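PDB 4MN7: GAF domain-containing protein from Thermoplasma acidophilum, which probably reduces free methionine-R-sulfoxide to methionine, as a type II free methionine-R-sulfoxide reductase built on a GAF domain. Local coordinates for residues V28-L33 against P133-F138; K37-A42 against D49-N54. The protein carries 1 engineered substitution. All coordinates share one frame; numbering follows the deposited sequence.

Interaction 1. Residues V28-L33 against P133-F138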
loop_
_atom_site.group_PDB
_atom_site.type_symbol
_atom_site.label_atom_id
_atom_site.label_comp_id
_atom_site.label_asym_id
_atom_site.label_seq_id
_atom_site.Cartn_x
_atom_site.Cartn_y
_atom_site.Cartn_z
ATOM N N VAL A 28 6.060 12.506 -8.890
ATOM C CA VAL A 28 5.235 11.343 -8.822
ATOM C C VAL A 28 3.908 11.656 -8.183
ATOM O O VAL A 28 3.853 12.228 -7.110
ATOM C CB VAL A 28 5.942 10.232 -8.029
ATOM C CG1 VAL A 28 5.093 8.956 -8.079
ATOM C CG2 VAL A 28 7.319 9.966 -8.639
ATOM N N GLY A 29 2.844 11.261 -8.849
ATOM C CA GLY A 29 1.504 11.427 -8.312
ATOM C C GLY A 29 0.525 10.323 -8.613
ATOM O O GLY A 29 0.638 9.623 -9.620
ATOM N N PHE A 30 -0.452 10.191 -7.711
ATOM C CA PHE A 30 -1.568 9.355 -7.908
ATOM C C PHE A 30 -2.792 10.222 -8.133
ATOM O O PHE A 30 -3.214 11.027 -7.234
ATOM C CB PHE A 30 -1.852 8.442 -6.734
ATOM C CG PHE A 30 -0.873 7.272 -6.560
ATOM C CD1 PHE A 30 0.424 7.475 -6.148
ATOM C CD2 PHE A 30 -1.291 5.964 -6.724
ATOM C CE1 PHE A 30 1.303 6.393 -5.954
ATOM C CE2 PHE A 30 -0.423 4.899 -6.490
ATOM C CZ PHE A 30 0.881 5.128 -6.119
ATOM N N TYR A 31 -3.383 10.000 -9.306
ATOM C CA TYR A 31 -4.669 10.541 -9.634
ATOM C C TYR A 31 -5.688 9.457 -9.523
ATOM O O TYR A 31 -5.431 8.329 -9.953
ATOM C CB TYR A 31 -4.702 11.083 -11.058
ATOM C CG TYR A 31 -3.973 12.391 -11.230
ATOM C CD1 TYR A 31 -4.628 13.603 -11.016
ATOM C CD2 TYR A 31 -2.660 12.418 -11.639
ATOM C CE1 TYR A 31 -3.971 14.793 -11.141
ATOM C CE2 TYR A 31 -2.001 13.609 -11.829
ATOM C CZ TYR A 31 -2.670 14.806 -11.571
ATOM O OH TYR A 31 -2.012 16.006 -11.733
ATOM N N VAL A 32 -6.857 9.795 -8.981
ATOM C CA VAL A 32 -7.892 8.798 -8.806
ATOM C C VAL A 32 -9.177 9.292 -9.417
ATOM O O VAL A 32 -9.448 10.483 -9.345
ATOM C CB VAL A 32 -8.177 8.537 -7.343
ATOM C CG1 VAL A 32 -9.198 7.363 -7.191
ATOM C CG2 VAL A 32 -6.881 8.279 -6.588
ATOM N N LEU A 33 -9.968 8.389 -10.003
ATOM C CA LEU A 33 -11.267 8.773 -10.590
ATOM C C LEU A 33 -12.317 8.905 -9.523
ATOM O O LEU A 33 -12.573 7.955 -8.770
ATOM C CB LEU A 33 -11.760 7.754 -11.618
ATOM C CG LEU A 33 -11.028 7.728 -12.954
ATOM C CD1 LEU A 33 -11.319 6.430 -13.705
ATOM C CD2 LEU A 33 -11.426 8.951 -13.832
ATOM N N PRO A 133 -5.681 -1.823 -4.412
ATOM C CA PRO A 133 -6.733 -1.778 -3.386
ATOM C C PRO A 133 -6.679 -0.519 -2.587
ATOM O O PRO A 133 -7.689 0.015 -2.149
ATOM C CB PRO A 133 -6.388 -2.994 -2.487
ATOM C CG PRO A 133 -5.829 -3.983 -3.485
ATOM C CD PRO A 133 -5.018 -3.146 -4.449
ATOM N N LEU A 134 -5.469 -0.034 -2.375
ATOM C CA LEU A 134 -5.325 1.140 -1.616
ATOM C C LEU A 134 -5.854 2.343 -2.360
ATOM O O LEU A 134 -6.515 3.162 -1.787
ATOM C CB LEU A 134 -3.874 1.371 -1.224
ATOM C CG LEU A 134 -3.319 0.368 -0.226
ATOM C CD1 LEU A 134 -1.801 0.328 -0.350
ATOM C CD2 LEU A 134 -3.749 0.798 1.149
ATOM N N VAL A 135 -5.527 2.478 -3.625
ATOM C CA VAL A 135 -6.008 3.614 -4.451
ATOM C C VAL A 135 -7.535 3.532 -4.555
ATOM O O VAL A 135 -8.214 4.521 -4.586
ATOM C CB VAL A 135 -5.480 3.504 -5.883
ATOM C CG1 VAL A 135 -6.213 4.477 -6.812
ATOM C CG2 VAL A 135 -4.023 3.794 -5.907
ATOM N N HIS A 136 -8.058 2.323 -4.555
ATOM C CA HIS A 136 -9.481 2.105 -4.652
ATOM C C HIS A 136 -10.269 2.716 -3.501
ATOM O O HIS A 136 -11.408 3.090 -3.647
ATOM C CB HIS A 136 -9.778 0.615 -4.718
ATOM C CG HIS A 136 -11.237 0.295 -4.833
ATOM N ND1 HIS A 136 -11.973 -0.176 -3.771
ATOM C CD2 HIS A 136 -12.106 0.405 -5.867
ATOM C CE1 HIS A 136 -13.227 -0.377 -4.149
ATOM N NE2 HIS A 136 -13.332 -0.033 -5.416
ATOM N N GLU A 137 -9.662 2.835 -2.349
ATOM C CA GLU A 137 -10.336 3.514 -1.253
ATOM C C GLU A 137 -10.745 4.920 -1.602
ATOM O O GLU A 137 -11.622 5.476 -0.942
ATOM C CB GLU A 137 -9.425 3.545 -0.014
ATOM C CG GLU A 137 -9.217 2.182 0.618
ATOM C CD GLU A 137 -10.535 1.618 1.120
ATOM O OE1 GLU A 137 -11.207 2.330 1.899
ATOM O OE2 GLU A 137 -10.869 0.483 0.747
ATOM N N PHE A 138 -10.085 5.541 -2.580
ATOM C CA PHE A 138 -10.520 6.874 -3.055
ATOM C C PHE A 138 -11.438 6.840 -4.282
ATOM O O PHE A 138 -12.010 7.857 -4.688
ATOM C CB PHE A 138 -9.298 7.747 -3.313
ATOM C CG PHE A 138 -8.698 8.263 -2.074
ATOM C CD1 PHE A 138 -9.191 9.391 -1.497
ATOM C CD2 PHE A 138 -7.682 7.596 -1.460
ATOM C CE1 PHE A 138 -8.664 9.914 -0.350
ATOM C CE2 PHE A 138 -7.162 8.085 -0.273
ATOM C CZ PHE A 138 -7.629 9.254 0.272
#
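A buried contact, carried mainly by apolar side chains, joins strand 27-34 of the antiparallel sheet to the C-terminal part of helix 118-136, the kind of helix-on-sheet packing that closes one face of a GAF domain. No hydrogen bond crosses it; four side chains make it. Val135 sits in the middle and puts one methyl on each of two strand residues that lie on the same face of the sheet. Its chi1 of 167°, with CG1 anti to the backbone N and CG2 anti to the carbonyl carbon, directs CG2 to Phe30 and CG1 to Val32. CG2 meets the Phe30 ring near its CD2 corner, 3.6 Å from Val135 CG2 to Phe30 CD2, and comes in obliquely. CG1 goes to Val32, where Val135 CG1 and Val32 CG2 lie 3.9 Å apart as the two valines pass antiparallel, flank to flank. The other methyl of Val32 reaches Phe138: Val32 CG1 is 3.7 Å from the carbonyl carbon C of Phe138 and 3.9 Å from Phe138 CB. Phe138 offers its CB and main chain here, while its ring leads away from the strand; CG is anti to the carbonyl carbon, chi1 -76°. The bond from Phe138 N to Val135 O, 2.9 Å, holds the turn in which Val135 and Phe138 both present themselves to Val32. Tyr31, between the two strand contacts, points to the other sheet face, where it meets Cys60 of helix 59-66. On the helix-covered face, Phe30 also rests on Cys15 of helix 2-21 and Ile106 of strand 101-110, and the Phe138 ring packs on Lys4, Arg8 and Met11 of helix 2-21, while Pro133 and Leu134 turn to Leu130 of the second subunit.

Interaction 2. Residues K37-A42 against D49-N54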
loop_
_atom_site.group_PDB
_atom_site.type_symbol
_atom_site.label_atom_id
_atom_site.label_comp_id
_atom_site.label_asym_id
_atom_site.label_seq_id
_atom_site.Cartn_x
_atom_site.Cartn_y
_atom_site.Cartn_z
ATOM N N LYS A 37 -14.116 12.289 -12.853
ATOM C CA LYS A 37 -12.997 13.143 -13.061
ATOM C C LYS A 37 -11.779 12.706 -12.238
ATOM O O LYS A 37 -11.901 12.153 -11.120
ATOM C CB LYS A 37 -13.477 14.538 -12.616
ATOM C CG LYS A 37 -12.503 15.667 -12.782
ATOM C CD LYS A 37 -13.223 17.023 -12.881
ATOM C CE LYS A 37 -14.057 17.428 -11.682
ATOM N NZ LYS A 37 -14.898 18.614 -12.077
ATOM N N LEU A 38 -10.596 12.945 -12.776
ATOM C CA LEU A 38 -9.364 12.646 -12.071
ATOM C C LEU A 38 -9.099 13.657 -10.945
ATOM O O LEU A 38 -9.160 14.850 -11.174
ATOM C CB LEU A 38 -8.181 12.611 -13.036
ATOM C CG LEU A 38 -8.189 11.411 -14.031
ATOM C CD1 LEU A 38 -7.330 11.641 -15.247
ATOM C CD2 LEU A 38 -7.762 10.139 -13.318
ATOM N N LYS A 39 -8.741 13.146 -9.760
ATOM C CA LYS A 39 -8.372 13.940 -8.623
ATOM C C LYS A 39 -7.026 13.527 -8.041
ATOM O O LYS A 39 -6.855 12.413 -7.678
ATOM C CB LYS A 39 -9.456 13.791 -7.572
ATOM C CG LYS A 39 -9.250 14.565 -6.282
ATOM C CD LYS A 39 -9.153 16.070 -6.467
ATOM C CE LYS A 39 -8.561 16.765 -5.222
ATOM N NZ LYS A 39 -9.092 16.178 -3.948
ATOM N N LEU A 40 -6.082 14.441 -7.942
ATOM C CA LEU A 40 -4.781 14.123 -7.320
ATOM C C LEU A 40 -4.951 13.868 -5.835
ATOM O O LEU A 40 -5.379 14.735 -5.093
ATOM C CB LEU A 40 -3.827 15.281 -7.506
ATOM C CG LEU A 40 -2.361 15.144 -7.078
ATOM C CD1 LEU A 40 -1.670 13.999 -7.772
ATOM C CD2 LEU A 40 -1.624 16.457 -7.297
ATOM N N GLU A 41 -4.639 12.667 -5.372
ATOM C CA GLU A 41 -4.766 12.390 -3.958
ATOM C C GLU A 41 -3.426 12.239 -3.199
ATOM O O GLU A 41 -3.396 12.255 -1.993
ATOM C CB GLU A 41 -5.688 11.212 -3.721
ATOM C CG GLU A 41 -7.093 11.431 -4.304
ATOM C CD GLU A 41 -7.971 12.347 -3.391
ATOM O OE1 GLU A 41 -7.449 12.918 -2.426
ATOM O OE2 GLU A 41 -9.183 12.475 -3.617
ATOM N N ALA A 42 -2.341 12.091 -3.912
ATOM C CA ALA A 42 -1.028 12.072 -3.306
ATOM C C ALA A 42 -0.018 12.366 -4.371
ATOM O O ALA A 42 -0.189 11.971 -5.560
ATOM C CB ALA A 42 -0.739 10.704 -2.653
ATOM N N ASP A 49 -0.558 22.643 -10.804
ATOM C CA ASP A 49 -1.828 23.346 -10.949
ATOM C C ASP A 49 -2.978 22.401 -11.357
ATOM O O ASP A 49 -4.152 22.794 -11.310
ATOM C CB ASP A 49 -1.681 24.435 -12.007
ATOM C CG ASP A 49 -0.936 25.655 -11.482
ATOM O OD1 ASP A 49 -1.221 26.070 -10.325
ATOM O OD2 ASP A 49 -0.079 26.190 -12.231
ATOM N N HIS A 50 -2.633 21.169 -11.769
ATOM C CA HIS A 50 -3.604 20.256 -12.307
ATOM C C HIS A 50 -3.964 19.225 -11.295
ATOM O O HIS A 50 -3.442 18.106 -11.317
ATOM C CB HIS A 50 -3.052 19.639 -13.578
ATOM C CG HIS A 50 -2.636 20.666 -14.575
ATOM N ND1 HIS A 50 -1.390 20.669 -15.172
ATOM C CD2 HIS A 50 -3.283 21.761 -15.041
ATOM C CE1 HIS A 50 -1.307 21.695 -16.000
ATOM N NE2 HIS A 50 -2.437 22.376 -15.937
ATOM N N VAL A 51 -4.846 19.643 -10.410
ATOM C CA VAL A 51 -5.334 18.845 -9.305
ATOM C C VAL A 51 -6.579 18.062 -9.696
ATOM O O VAL A 51 -6.753 16.949 -9.196
ATOM C CB VAL A 51 -5.622 19.759 -8.108
ATOM C CG1 VAL A 51 -6.034 18.965 -6.903
ATOM C CG2 VAL A 51 -4.386 20.602 -7.821
ATOM N N GLU A 52 -7.458 18.672 -10.515
ATOM C CA GLU A 52 -8.633 17.983 -11.092
ATOM C C GLU A 52 -8.494 18.003 -12.586
ATOM O O GLU A 52 -8.203 19.051 -13.171
ATOM C CB GLU A 52 -9.955 18.630 -10.734
ATOM C CG GLU A 52 -10.130 18.949 -9.254
ATOM C CD GLU A 52 -9.613 20.346 -8.861
ATOM O OE1 GLU A 52 -9.331 21.169 -9.781
ATOM O OE2 GLU A 52 -9.507 20.603 -7.624
ATOM N N ILE A 53 -8.654 16.841 -13.207
ATOM C CA ILE A 53 -8.500 16.711 -14.679
ATOM C C ILE A 53 -9.718 16.040 -15.259
ATOM O O ILE A 53 -10.004 14.886 -14.979
ATOM C CB ILE A 53 -7.223 15.971 -15.075
ATOM C CG1 ILE A 53 -5.970 16.695 -14.490
ATOM C CG2 ILE A 53 -7.066 15.788 -16.598
ATOM C CD1 ILE A 53 -4.737 15.787 -14.612
ATOM N N ASN A 54 -10.440 16.805 -16.058
ATOM C CA ASN A 54 -11.561 16.290 -16.813
ATOM C C ASN A 54 -11.065 15.380 -17.901
ATOM O O ASN A 54 -9.975 15.538 -18.384
ATOM C CB ASN A 54 -12.375 17.458 -17.395
ATOM C CG ASN A 54 -13.190 18.204 -16.350
ATOM O OD1 ASN A 54 -14.421 17.950 -16.135
ATOM N ND2 ASN A 54 -12.621 19.225 -15.858
HETATM O O HOH W 1 -13.395 20.682 -13.381
#
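Lys37 has CG anti to its backbone N (chi1 -177°) and bends at chi3, 61°, a path that carries its chain alongside Asn54, whose CG is instead anti to the carbonyl carbon. The two side chains point the same way: Lys37 CD lies 3.6 Å from Asn54 OD1, and one water accepts bonds from both Lys37 NZ and Asn54 ND2, tying their ends together. Lys39, bent at chi2 and again at chi4, runs beside Val51 and Glu52, its CE 3.7 Å from Val51 CG1. Its ammonium and the Glu52 carboxylate do not touch, so the aliphatic parts carry this pairing.

Beneath these side chains the backbones form an antiparallel hairpin ladder. Leu38 and Ile53 are a hydrogen-bonded pair, with Leu38 N to Ile53 O at 3.0 Å and Ile53 N to Leu38 O at 2.9 Å. The second bond lies in the carbonyl plane on a lone pair; in the first the donor sits above the carbonyl plane. Lys39 and Glu52 follow as a non-hydrogen-bonded pair, and Glu52 CA makes a CA-H...O contact of 3.2 Å to Leu38 O, which thus takes two contacts. Leu40 N then bonds Val51 O at 2.9 Å, nearly straight at 170°, although Val51 has already left regular strand geometry. On the face opposite Lys39 and Glu52, Leu38 CB meets Ile53 CB at 4.0 Å.

Strand 52-53 is the outermost strand on this side of the chain's sheet, with strand 37-44 between it and strand 27-34. Leu38 packs on Leu33, and Leu40 and Ile53 on Tyr31, of strand 27-34; Ile53 also touches Cys60 and Ser61 of helix 59-66. Past the ladder, Glu41 and Ala42 form a classic beta bulge opposite Phe30.

The chain between the two segments of interaction 1 contains both segments of interaction 2; the two contact centres lie 11 Å apart. Strand 27-34 is shared ground: it packs against helix 118-136 in interaction 1 and borders strand 37-44 of interaction 2, with Val32 O 2.8 Å from Lys39 N, a probable hydrogen bond. Tyr31 links the two from the opposite sheet face, its OH 2.6 Å from His50 O, a probable hydrogen bond, while Tyr31 CD1 lies 3.5 Å from Leu40 N. Glu41 returns to the helix-covered face, touching Val32 and Phe138. Together, 133-138, 28-33, 37-42 and 49-54 run from the C-terminal helix to the sheet edge.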